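PDB 2WTO: ORF131 protein from Ralstonia metallidurans, which probably binds copper or other heavy-metal ions and contributes to heavy-metal resistance. Local coordinates for residues W92-M97 and V118-D123. Numbering follows the deposited sequence.
Sequences WTFAQM and VRVYID. With MG (magnesium ion), chain I.
Phe94, Met97, Val120 and Ile122 meet in the hydrophobic core between the two beta sheets of the CzcE fold, where strand 88-94 of the mixed four-stranded sheet and the loop after it face strand 119-123, the middle strand of the three-stranded sheet. No hydrogen bond joins the two segments; side chains alone bridge the gap. The Phe94 ring enters from one sheet and Val120 from the other, and CE1 of Phe94 lies 3.6 Å from CG1 of Val120, with CZ of Phe94 almost as near to the same methyl. With chi1 at -177° this CG1 methyl lies opposite the Val120 nitrogen and reaches the ring. Two residues further along strand 119-123, CD1 of Ile122 packs 3.8 Å from CD1 of Phe94, which also touches CG1 of Ile122, so one side of the ring, from CD1 through CE1 to CZ, touches both aliphatic side chains, each approaching at a slant. One face of the ring is covered within its own strand by Trp92, whose CD1 sits 3.4 Å above the plane over the ring centre. Ile122 uses its other branch for the loop: CG2 comes 3.6 Å from CG of Met97. Val75 and Leu108 also pack on Phe94, while Leu105 adjoins Val120. Next to Ile122, the CB of Asp123 points away from 92-97, and its OD2 binds magnesium at 2.0 Å. Four waters and Asp123 OD1 of the second subunit complete six ligands, and water 1, itself on the metal, donates to OD1 of the first Asp123 at 2.7 Å. The chemistry therefore changes sharply along one strand: purely apolar, shape-dependent packing couples the sheets at Val120 and Ile122, whereas at Asp123 a largely hydrated ion links two carboxylates whose mutual repulsion it would be expected to offset.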
loop_
_atom_site.group_PDB
_atom_site.type_symbol
_atom_site.label_atom_id
_atom_site.label_comp_id
_atom_site.label_asym_id
_atom_site.label_seq_id
_atom_site.Cartn_x
_atom_site.Cartn_y
_atom_site.Cartn_z
ATOM N N TRP A 92 -8.844 9.770 4.465
ATOM C CA TRP A 92 -7.930 10.350 5.437
ATOM C C TRP A 92 -6.758 10.983 4.720
ATOM O O TRP A 92 -6.256 10.419 3.752
ATOM C CB TRP A 92 -7.388 9.249 6.353
ATOM C CG TRP A 92 -6.623 9.742 7.539
ATOM C CD1 TRP A 92 -5.268 9.883 7.652
ATOM C CD2 TRP A 92 -7.183 10.155 8.788
ATOM N NE1 TRP A 92 -4.950 10.367 8.913
ATOM C CE2 TRP A 92 -6.110 10.535 9.629
ATOM C CE3 TRP A 92 -8.493 10.256 9.282
ATOM C CZ2 TRP A 92 -6.310 11.002 10.930
ATOM C CZ3 TRP A 92 -8.688 10.716 10.570
ATOM C CH2 TRP A 92 -7.599 11.077 11.379
ATOM N N THR A 93 -6.303 12.141 5.200
ATOM C CA THR A 93 -5.072 12.739 4.684
ATOM C C THR A 93 -3.984 12.583 5.748
ATOM O O THR A 93 -4.097 13.101 6.857
ATOM C CB THR A 93 -5.219 14.260 4.338
ATOM O OG1 THR A 93 -6.165 14.437 3.266
ATOM C CG2 THR A 93 -3.863 14.828 3.877
ATOM N N PHE A 94 -2.943 11.838 5.419
ATOM C CA PHE A 94 -1.905 11.543 6.399
ATOM C C PHE A 94 -1.011 12.741 6.664
ATOM O O PHE A 94 -0.718 13.537 5.756
ATOM C CB PHE A 94 -1.135 10.288 5.996
ATOM C CG PHE A 94 -1.986 9.069 6.086
ATOM C CD1 PHE A 94 -2.107 8.379 7.295
ATOM C CD2 PHE A 94 -2.757 8.675 5.008
ATOM C CE1 PHE A 94 -2.953 7.266 7.402
ATOM C CE2 PHE A 94 -3.613 7.586 5.106
ATOM C CZ PHE A 94 -3.719 6.881 6.303
ATOM N N ALA A 95 -0.634 12.898 7.933
ATOM C CA ALA A 95 0.223 13.997 8.362
ATOM C C ALA A 95 1.621 13.887 7.752
ATOM O O ALA A 95 1.983 12.851 7.174
ATOM C CB ALA A 95 0.325 14.018 9.915
ATOM N N GLN A 96 2.412 14.954 7.898
ATOM C CA GLN A 96 3.798 14.961 7.450
ATOM C C GLN A 96 4.676 14.456 8.604
ATOM O O GLN A 96 4.926 15.185 9.572
ATOM C CB GLN A 96 4.223 16.375 7.043
ATOM C CG GLN A 96 3.390 16.972 5.881
ATOM C CD GLN A 96 3.671 16.311 4.527
ATOM O OE1 GLN A 96 4.726 15.716 4.311
ATOM N NE2 GLN A 96 2.733 16.439 3.611
ATOM N N MET A 97 5.152 13.220 8.503
ATOM C CA MET A 97 5.828 12.576 9.633
ATOM C C MET A 97 7.339 12.719 9.604
ATOM O O MET A 97 7.970 12.534 8.569
ATOM C CB MET A 97 5.468 11.096 9.684
ATOM C CG MET A 97 3.964 10.815 9.638
ATOM S SD MET A 97 2.947 11.733 10.821
ATOM C CE MET A 97 3.730 11.259 12.325
ATOM N N VAL A 118 -5.903 -3.368 11.170
ATOM C CA VAL A 118 -5.140 -3.028 9.979
ATOM C C VAL A 118 -4.161 -1.907 10.281
ATOM O O VAL A 118 -4.570 -0.788 10.592
ATOM C CB VAL A 118 -6.063 -2.551 8.830
ATOM C CG1 VAL A 118 -5.223 -2.183 7.591
ATOM C CG2 VAL A 118 -7.093 -3.644 8.509
ATOM N N ARG A 119 -2.878 -2.195 10.207
ATOM C CA ARG A 119 -1.903 -1.168 10.548
ATOM C C ARG A 119 -1.473 -0.384 9.313
ATOM O O ARG A 119 -1.169 -0.966 8.274
ATOM C CB ARG A 119 -0.735 -1.748 11.345
ATOM C CG ARG A 119 -1.239 -2.226 12.742
ATOM C CD ARG A 119 -0.164 -2.290 13.829
ATOM N NE ARG A 119 0.430 -1.004 14.092
ATOM C CZ ARG A 119 0.002 -0.142 15.009
ATOM N NH1 ARG A 119 -1.036 -0.424 15.797
ATOM N NH2 ARG A 119 0.628 1.006 15.140
ATOM N N VAL A 120 -1.495 0.943 9.429
ATOM C CA VAL A 120 -1.051 1.823 8.347
ATOM C C VAL A 120 0.393 2.264 8.557
ATOM O O VAL A 120 0.706 2.941 9.527
ATOM C CB VAL A 120 -1.946 3.081 8.223
ATOM C CG1 VAL A 120 -1.501 3.943 7.016
ATOM C CG2 VAL A 120 -3.405 2.669 8.078
ATOM N N TYR A 121 1.268 1.895 7.633
ATOM C CA TYR A 121 2.656 2.298 7.696
ATOM C C TYR A 121 2.796 3.616 6.948
ATOM O O TYR A 121 2.553 3.666 5.750
ATOM C CB TYR A 121 3.510 1.227 7.026
ATOM C CG TYR A 121 4.955 1.318 7.354
ATOM C CD1 TYR A 121 5.538 0.454 8.285
ATOM C CD2 TYR A 121 5.756 2.275 6.727
ATOM C CE1 TYR A 121 6.906 0.557 8.579
ATOM C CE2 TYR A 121 7.118 2.379 6.999
ATOM C CZ TYR A 121 7.685 1.526 7.925
ATOM O OH TYR A 121 9.028 1.646 8.180
ATOM N N ILE A 122 3.176 4.681 7.649
ATOM C CA ILE A 122 3.319 5.993 7.006
ATOM C C ILE A 122 4.788 6.335 6.790
ATOM O O ILE A 122 5.566 6.400 7.745
ATOM C CB ILE A 122 2.682 7.101 7.872
ATOM C CG1 ILE A 122 1.249 6.713 8.252
ATOM C CG2 ILE A 122 2.795 8.463 7.143
ATOM C CD1 ILE A 122 0.719 7.372 9.567
ATOM N N ASP A 123 5.159 6.545 5.525
ATOM C CA ASP A 123 6.521 6.862 5.160
ATOM C C ASP A 123 6.832 8.286 5.625
ATOM O O ASP A 123 5.951 9.158 5.636
ATOM C CB ASP A 123 6.685 6.744 3.634
ATOM C CG ASP A 123 8.124 6.926 3.177
ATOM O OD1 ASP A 123 9.058 6.409 3.836
ATOM O OD2 ASP A 123 8.327 7.584 2.134
HETATM MG MG MG I . 9.924 8.188 1.164
HETATM O O HOH W 1 11.162 7.274 2.416
HETATM O O HOH W 2 10.347 9.863 2.298
HETATM O O HOH W 3 9.330 9.679 -0.152
HETATM O O HOH W 4 11.769 8.314 0.077
#